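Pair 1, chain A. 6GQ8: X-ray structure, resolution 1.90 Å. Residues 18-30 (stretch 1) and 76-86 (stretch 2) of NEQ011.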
# COMPACT_ATOMS: atom_id res chain seq x y z
N LYS A 18 3.90 14.88 21.57
CA LYS A 18 3.91 16.14 20.84
C LYS A 18 5.34 16.65 20.78
O LYS A 18 5.96 16.91 21.81
CB LYS A 18 2.99 17.16 21.51
CG LYS A 18 2.76 18.44 20.72
CD LYS A 18 1.94 18.17 19.46
CE LYS A 18 1.75 19.44 18.65
NZ LYS A 18 1.20 20.55 19.49
N GLU A 19 5.87 16.78 19.56
CA GLU A 19 7.23 17.27 19.32
C GLU A 19 7.15 18.49 18.41
O GLU A 19 7.11 18.35 17.18
CB GLU A 19 8.10 16.17 18.72
CG GLU A 19 8.31 14.99 19.66
CD GLU A 19 9.27 13.95 19.09
OE1 GLU A 19 9.92 13.25 19.90
OE2 GLU A 19 9.38 13.86 17.85
N GLY A 20 7.15 19.67 19.01
CA GLY A 20 7.02 20.89 18.22
C GLY A 20 5.69 20.94 17.50
O GLY A 20 4.62 20.80 18.11
N GLU A 21 5.74 21.11 16.18
CA GLU A 21 4.53 21.10 15.37
C GLU A 21 4.01 19.70 15.11
O GLU A 21 2.86 19.56 14.68
CB GLU A 21 4.80 21.75 14.01
CG GLU A 21 5.14 23.22 14.01
CD GLU A 21 5.41 23.73 12.61
OE1 GLU A 21 6.30 24.57 12.44
OE2 GLU A 21 4.74 23.25 11.67
N LEU A 22 4.81 18.68 15.38
CA LEU A 22 4.52 17.32 14.97
C LEU A 22 3.98 16.49 16.12
O LEU A 22 4.43 16.62 17.26
CB LEU A 22 5.79 16.66 14.42
CG LEU A 22 6.30 17.20 13.08
CD1 LEU A 22 7.50 16.41 12.59
CD2 LEU A 22 5.19 17.19 12.06
N TYR A 23 3.00 15.64 15.81
CA TYR A 23 2.63 14.55 16.70
C TYR A 23 3.46 13.34 16.33
O TYR A 23 3.45 12.90 15.18
CB TYR A 23 1.14 14.22 16.61
CG TYR A 23 0.22 15.23 17.26
CD1 TYR A 23 0.00 15.21 18.63
CD2 TYR A 23 -0.44 16.20 16.51
CE1 TYR A 23 -0.84 16.13 19.24
CE2 TYR A 23 -1.29 17.12 17.10
CZ TYR A 23 -1.48 17.08 18.47
OH TYR A 23 -2.32 18.00 19.06
N LYS A 24 4.19 12.80 17.31
CA LYS A 24 4.95 11.57 17.12
C LYS A 24 4.07 10.42 17.57
O LYS A 24 3.79 10.27 18.77
CB LYS A 24 6.26 11.61 17.89
CG LYS A 24 7.07 10.33 17.84
CD LYS A 24 8.26 10.38 18.79
CE LYS A 24 9.06 9.08 18.75
NZ LYS A 24 10.16 9.08 19.74
N ILE A 25 3.63 9.60 16.62
CA ILE A 25 2.57 8.62 16.85
C ILE A 25 3.18 7.24 16.67
O ILE A 25 3.57 6.85 15.56
CB ILE A 25 1.39 8.83 15.90
CG1 ILE A 25 0.83 10.25 16.06
CG2 ILE A 25 0.30 7.82 16.17
CD1 ILE A 25 -0.05 10.70 14.91
N THR A 26 3.27 6.49 17.77
CA THR A 26 3.77 5.12 17.75
C THR A 26 2.58 4.17 17.76
O THR A 26 1.64 4.35 18.54
CB THR A 26 4.67 4.84 18.95
OG1 THR A 26 5.75 5.79 18.98
CG2 THR A 26 5.25 3.43 18.88
N ILE A 27 2.61 3.18 16.87
CA ILE A 27 1.58 2.15 16.80
C ILE A 27 2.27 0.80 16.91
O ILE A 27 3.20 0.52 16.14
CB ILE A 27 0.76 2.24 15.49
CG1 ILE A 27 0.27 3.67 15.26
CG2 ILE A 27 -0.42 1.29 15.55
CD1 ILE A 27 0.05 3.99 13.80
N GLU A 28 1.83 -0.02 17.85
CA GLU A 28 2.41 -1.34 18.05
C GLU A 28 1.29 -2.34 18.30
O GLU A 28 0.42 -2.10 19.14
CB GLU A 28 3.40 -1.35 19.21
CG GLU A 28 4.15 -2.67 19.39
CD GLU A 28 5.25 -2.59 20.44
OE1 GLU A 28 5.33 -1.57 21.16
OE2 GLU A 28 6.03 -3.56 20.55
N VAL A 29 1.33 -3.46 17.58
CA VAL A 29 0.39 -4.56 17.78
C VAL A 29 1.10 -5.65 18.57
O VAL A 29 2.22 -6.04 18.23
CB VAL A 29 -0.13 -5.11 16.44
CG1 VAL A 29 -1.11 -6.25 16.68
CG2 VAL A 29 -0.80 -4.00 15.63
N GLY A 30 0.46 -6.12 19.63
CA GLY A 30 1.07 -7.13 20.47
C GLY A 30 2.14 -6.59 21.39
O GLY A 30 3.18 -7.23 21.58
N GLU A 76 8.64 -6.36 12.44
CA GLU A 76 7.83 -6.29 13.65
C GLU A 76 6.62 -5.38 13.42
O GLU A 76 6.73 -4.36 12.74
CB GLU A 76 8.65 -5.76 14.82
CG GLU A 76 9.55 -6.78 15.46
CD GLU A 76 8.78 -7.92 16.09
OE1 GLU A 76 8.20 -7.71 17.18
OE2 GLU A 76 8.73 -9.02 15.49
N PRO A 77 5.47 -5.71 13.99
CA PRO A 77 4.27 -4.86 13.84
C PRO A 77 4.33 -3.64 14.75
O PRO A 77 3.53 -3.47 15.68
CB PRO A 77 3.14 -5.82 14.22
CG PRO A 77 3.76 -6.76 15.18
CD PRO A 77 5.18 -6.96 14.72
N LYS A 78 5.32 -2.78 14.50
CA LYS A 78 5.51 -1.55 15.26
C LYS A 78 6.03 -0.47 14.33
O LYS A 78 6.95 -0.72 13.54
CB LYS A 78 6.49 -1.76 16.43
CG LYS A 78 6.83 -0.48 17.18
CD LYS A 78 7.81 -0.74 18.32
CE LYS A 78 8.12 0.55 19.07
NZ LYS A 78 8.97 0.32 20.27
N ALA A 79 5.45 0.72 14.41
CA ALA A 79 5.86 1.81 13.53
C ALA A 79 5.66 3.14 14.23
O ALA A 79 4.75 3.30 15.05
CB ALA A 79 5.10 1.78 12.20
N ILE A 80 6.51 4.10 13.88
CA ILE A 80 6.39 5.47 14.35
C ILE A 80 6.25 6.37 13.12
O ILE A 80 7.06 6.29 12.19
CB ILE A 80 7.59 5.90 15.20
CG1 ILE A 80 7.82 4.91 16.34
CG2 ILE A 80 7.38 7.30 15.77
CD1 ILE A 80 8.90 5.34 17.32
N VAL A 81 5.20 7.18 13.10
CA VAL A 81 4.98 8.15 12.03
C VAL A 81 4.82 9.52 12.68
O VAL A 81 4.69 9.65 13.89
CB VAL A 81 3.75 7.81 11.16
CG1 VAL A 81 3.95 6.48 10.44
CG2 VAL A 81 2.47 7.82 11.98
N TYR A 82 4.81 10.55 11.83
CA TYR A 82 4.83 11.94 12.26
C TYR A 82 3.82 12.71 11.42
O TYR A 82 3.80 12.57 10.20
CB TYR A 82 6.22 12.57 12.10
CG TYR A 82 7.31 11.88 12.89
CD1 TYR A 82 7.76 12.41 14.09
CD2 TYR A 82 7.90 10.71 12.43
CE1 TYR A 82 8.76 11.79 14.82
CE2 TYR A 82 8.90 10.08 13.14
CZ TYR A 82 9.33 10.63 14.34
OH TYR A 82 10.33 10.01 15.05
N ALA A 83 2.97 13.51 12.08
CA ALA A 83 1.92 14.23 11.37
C ALA A 83 1.67 15.57 12.03
O ALA A 83 1.80 15.73 13.25
CB ALA A 83 0.62 13.42 11.34
N LYS A 84 1.29 16.54 11.20
CA LYS A 84 0.72 17.80 11.66
C LYS A 84 -0.80 17.65 11.67
O LYS A 84 -1.40 17.38 10.63
CB LYS A 84 1.13 18.94 10.71
CG LYS A 84 2.63 19.13 10.59
CD LYS A 84 2.97 20.31 9.68
CE LYS A 84 4.46 20.59 9.68
NZ LYS A 84 4.80 21.77 8.84
N LEU A 85 -1.41 17.83 12.84
CA LEU A 85 -2.85 17.64 12.99
C LEU A 85 -3.47 18.92 13.54
O LEU A 85 -3.01 19.44 14.56
CB LEU A 85 -3.16 16.46 13.91
CG LEU A 85 -2.52 15.13 13.51
CD1 LEU A 85 -2.81 14.07 14.56
CD2 LEU A 85 -3.02 14.69 12.14
N GLU A 86 -4.50 19.41 12.86
CA GLU A 86 -5.17 20.65 13.25
C GLU A 86 -6.42 20.33 14.05
O GLU A 86 -7.26 19.53 13.61
CB GLU A 86 -5.52 21.49 12.02
CG GLU A 86 -6.10 22.86 12.37
CD GLU A 86 -6.51 23.65 11.14
OE1 GLU A 86 -7.45 23.22 10.44
OE2 GLU A 86 -5.89 24.69 10.87
O HOH W 1 -0.08 19.05 15.02

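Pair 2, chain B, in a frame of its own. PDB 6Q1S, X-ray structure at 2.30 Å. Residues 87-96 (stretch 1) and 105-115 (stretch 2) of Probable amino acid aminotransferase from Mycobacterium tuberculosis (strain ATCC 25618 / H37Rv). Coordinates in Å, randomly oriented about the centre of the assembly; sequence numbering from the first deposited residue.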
# COMPACT_ATOMS: atom_id res chain seq x y z
N ASP B 87 1.85 20.04 24.98
CA ASP B 87 2.73 19.13 24.28
C ASP B 87 2.51 19.23 22.77
O ASP B 87 1.47 19.68 22.30
CB ASP B 87 2.51 17.68 24.72
CG ASP B 87 2.85 17.46 26.18
OD1 ASP B 87 3.66 18.23 26.73
OD2 ASP B 87 2.30 16.50 26.77
N GLU B 88 3.52 18.79 22.02
CA GLU B 88 3.37 18.74 20.58
C GLU B 88 2.35 17.67 20.21
O GLU B 88 2.09 16.73 20.96
CB GLU B 88 4.72 18.45 19.91
CG GLU B 88 5.64 19.66 19.85
CD GLU B 88 7.03 19.32 19.36
OE1 GLU B 88 7.92 20.20 19.42
OE2 GLU B 88 7.25 18.17 18.92
N GLY B 89 1.75 17.84 19.03
CA GLY B 89 0.73 16.93 18.57
C GLY B 89 1.03 16.41 17.18
O GLY B 89 1.74 17.04 16.39
N ALA B 90 0.47 15.24 16.89
CA ALA B 90 0.58 14.61 15.58
C ALA B 90 -0.77 14.77 14.89
O ALA B 90 -1.71 14.01 15.15
CB ALA B 90 0.97 13.14 15.71
N LEU B 91 -0.86 15.76 14.01
CA LEU B 91 -2.09 16.05 13.27
C LEU B 91 -2.01 15.41 11.89
O LEU B 91 -1.03 15.62 11.16
CB LEU B 91 -2.30 17.56 13.15
CG LEU B 91 -3.67 18.04 12.66
CD1 LEU B 91 -4.10 19.29 13.42
CD2 LEU B 91 -3.62 18.32 11.17
N ARG B 92 -3.03 14.63 11.54
CA ARG B 92 -3.05 13.91 10.28
C ARG B 92 -4.36 14.17 9.55
O ARG B 92 -5.43 14.24 10.18
CB ARG B 92 -2.89 12.39 10.50
CG ARG B 92 -1.44 11.95 10.61
CD ARG B 92 -1.32 10.50 11.08
NE ARG B 92 -1.97 10.25 12.36
CZ ARG B 92 -2.09 9.04 12.91
NH1 ARG B 92 -1.60 7.98 12.28
NH2 ARG B 92 -2.69 8.89 14.08
N LEU B 93 -4.27 14.34 8.24
CA LEU B 93 -5.43 14.52 7.36
C LEU B 93 -5.66 13.24 6.59
O LEU B 93 -4.81 12.84 5.78
CB LEU B 93 -5.20 15.68 6.40
CG LEU B 93 -4.36 16.84 6.92
CD1 LEU B 93 -4.03 17.81 5.80
CD2 LEU B 93 -5.10 17.54 8.03
N ILE B 94 -6.80 12.59 6.81
CA ILE B 94 -7.14 11.34 6.14
C ILE B 94 -8.16 11.63 5.05
O ILE B 94 -9.24 12.17 5.33
CB ILE B 94 -7.67 10.30 7.13
CG1 ILE B 94 -6.73 10.17 8.33
CG2 ILE B 94 -7.84 8.95 6.43
CD1 ILE B 94 -5.36 9.63 7.98
N TYR B 95 -7.82 11.28 3.81
CA TYR B 95 -8.65 11.57 2.64
C TYR B 95 -8.74 10.28 1.82
O TYR B 95 -7.80 9.95 1.09
CB TYR B 95 -8.08 12.73 1.83
CG TYR B 95 -8.98 13.22 0.72
CD1 TYR B 95 -10.35 13.31 0.89
CD2 TYR B 95 -8.44 13.64 -0.49
CE1 TYR B 95 -11.17 13.77 -0.13
CE2 TYR B 95 -9.25 14.10 -1.51
CZ TYR B 95 -10.61 14.16 -1.33
OH TYR B 95 -11.42 14.63 -2.34
N SER B 96 -9.86 9.58 1.93
CA SER B 96 -10.05 8.30 1.28
C SER B 96 -11.11 8.40 0.19
O SER B 96 -11.89 9.35 0.15
CB SER B 96 -10.47 7.23 2.30
OG SER B 96 -11.37 6.30 1.72
N PRO B 105 -16.35 10.91 -0.96
CA PRO B 105 -15.09 10.44 -0.38
C PRO B 105 -15.04 10.69 1.12
O PRO B 105 -15.69 11.60 1.65
CB PRO B 105 -14.03 11.26 -1.11
CG PRO B 105 -14.73 12.51 -1.50
CD PRO B 105 -16.15 12.12 -1.78
N THR B 106 -14.26 9.87 1.81
CA THR B 106 -14.08 9.99 3.25
C THR B 106 -12.96 10.98 3.53
O THR B 106 -11.89 10.91 2.92
CB THR B 106 -13.75 8.63 3.87
OG1 THR B 106 -14.76 7.68 3.51
CG2 THR B 106 -13.70 8.74 5.39
N ALA B 107 -13.21 11.91 4.45
CA ALA B 107 -12.25 12.96 4.76
C ALA B 107 -12.42 13.40 6.20
O ALA B 107 -13.52 13.76 6.61
CB ALA B 107 -12.44 14.16 3.82
N TYR B 108 -11.33 13.35 6.98
CA TYR B 108 -11.38 13.84 8.35
C TYR B 108 -9.98 14.22 8.80
O TYR B 108 -8.98 13.93 8.14
CB TYR B 108 -12.00 12.80 9.30
CG TYR B 108 -11.25 11.50 9.41
CD1 TYR B 108 -11.51 10.44 8.55
CD2 TYR B 108 -10.30 11.30 10.41
CE1 TYR B 108 -10.84 9.24 8.66
CE2 TYR B 108 -9.62 10.11 10.53
CZ TYR B 108 -9.90 9.08 9.65
OH TYR B 108 -9.22 7.89 9.77
N VAL B 109 -9.92 14.89 9.95
CA VAL B 109 -8.69 15.37 10.55
C VAL B 109 -8.54 14.73 11.92
O VAL B 109 -9.51 14.64 12.68
CB VAL B 109 -8.69 16.91 10.66
CG1 VAL B 109 -7.61 17.40 11.61
CG2 VAL B 109 -8.52 17.54 9.29
N MET B 110 -7.32 14.29 12.24
CA MET B 110 -7.07 13.55 13.47
C MET B 110 -5.79 14.05 14.13
O MET B 110 -4.76 14.19 13.47
CB MET B 110 -6.95 12.05 13.18
CG MET B 110 -6.58 11.21 14.38
SD MET B 110 -6.83 9.46 14.08
CE MET B 110 -6.07 9.30 12.46
N VAL B 111 -5.87 14.30 15.44
CA VAL B 111 -4.71 14.69 16.24
C VAL B 111 -4.46 13.59 17.26
O VAL B 111 -5.39 13.09 17.90
CB VAL B 111 -4.93 16.05 16.93
CG1 VAL B 111 -3.60 16.59 17.44
CG2 VAL B 111 -5.59 17.03 15.98
N SER B 112 -3.19 13.24 17.44
CA SER B 112 -2.78 12.17 18.33
C SER B 112 -1.48 12.58 19.02
O SER B 112 -0.80 13.50 18.55
CB SER B 112 -2.59 10.85 17.57
OG SER B 112 -3.83 10.38 17.06
N PRO B 113 -1.12 11.92 20.12
CA PRO B 113 0.15 12.24 20.78
C PRO B 113 1.35 11.88 19.93
O PRO B 113 1.35 10.89 19.19
CB PRO B 113 0.11 11.41 22.06
CG PRO B 113 -1.34 11.12 22.28
CD PRO B 113 -1.94 11.00 20.92
N VAL B 114 2.40 12.68 20.05
CA VAL B 114 3.67 12.41 19.37
C VAL B 114 4.37 11.25 20.06
O VAL B 114 4.56 11.28 21.29
CB VAL B 114 4.54 13.66 19.35
CG1 VAL B 114 5.91 13.35 18.75
CG2 VAL B 114 3.86 14.77 18.57
N PRO B 115 4.78 10.21 19.33
CA PRO B 115 5.40 9.04 19.98
C PRO B 115 6.72 9.40 20.65
O PRO B 115 7.40 10.36 20.28
CB PRO B 115 5.61 8.06 18.82
CG PRO B 115 4.67 8.53 17.74
CD PRO B 115 4.61 10.01 17.88

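Both pairs are two antiparallel strands joined edge to edge by backbone hydrogen bonds. In pair 1, the strand through Ile25(A) runs at 153° to the strand through Val81(A), with axes 4.6 Å apart at closest approach. In pair 2, the strand through Arg92(B) runs at 157° to the strand through Met110(B), at 4.5 Å. Fourteen central residues superpose with an RMSD of 0.5 Å.

The register is the same. Ile25(A) faces Val81(A), and their counterparts Arg92(B) and Met110(B) face each other. Both are hydrogen-bonded pairs. Ile25(A) N donates to Val81(A) O at 2.9 Å, and Val81(A) N returns a bond to Ile25(A) O at 3.0 Å. In pair 2, Arg92(B) N to Met110(B) O is 2.6 Å and Met110(B) N to Arg92(B) O is 2.8 Å. The same reciprocal pair of hydrogen bonds recurs at Tyr23(A)-Ala83(A) and Ile27(A)-Ala79(A), which match Ala90(B)-Ser112(B) and Ile94(B)-Tyr108(B). Between them lie pairs without these bonds, where CA-H...O contacts occur. Lys78(A) CA lies 3.2 Å from Ile27(A) O, and the matching Ala107(B) CA lies 3.2 Å from Ile94(B) O.

One face of pair 1 carries Tyr23(A), Ile25(A), Ile27(A), Ala79(A), Val81(A) and Ala83(A). Ile27(A) and Ile94(B) match almost exactly, with side-chain centres 0.3 Å apart. Their partners differ. Ala79(A) is small, and the side chain of Ile27(A) comes no nearer than 4.2 Å to the other stretch. Tyr108(B) instead lays its ring against the isoleucine: Ile94(B) CB sits 3.8 Å from the centroid of the Tyr108(B) ring, over its face, in a CH-pi contact. At the next pair, Ile25(A) CB packs on Val81(A) CG2 at 4.2 Å. In pair 2 a methionine meets a charged group: Met110(B) CE lies over one face of the Arg92(B) guanidinium, 3.8 Å from Arg92(B) NH2. At the following pair, the bulk is in pair 1 alone. Tyr23(A) is large beside small Ala83(A), and its CD2 reaches Leu85(A) CD1 at 3.7 Å. Ala90(B) and Ser112(B) are both small.

The other face of pair 1 is mixed in character. Lys24(A) lays its aliphatic stem beside Tyr82(A), with Lys24(A) CG 3.8 Å from Tyr82(A) CE1. The matching Leu91(B) and Val111(B) make an apolar contact, Leu91(B) CD1 to Val111(B) CG2 at 3.7 Å. Thr26(A) OG1 is 3.5 Å from Ile80(A) CG1; at the same place Leu93(B) CD2 meets Val109(B) CG2 at 3.6 Å. Glu28(A) and Lys78(A) run side by side, with Glu28(A) OE1 4.2 Å from Lys78(A) NZ, beyond salt-bridge range. Their counterparts are an aromatic ring and a methyl group: Tyr95(B) CD1 lies 3.7 Å from Ala107(B) CB.

At one end, Glu21(A) OE2 and Lys84(A) NZ form a salt bridge at 3.2 Å, with a weak hydrogen bond. The matching residues are Glu88(B) and Pro113(B). Here Glu88(B) CB packs on Val114(B) CG2 at 4.0 Å instead.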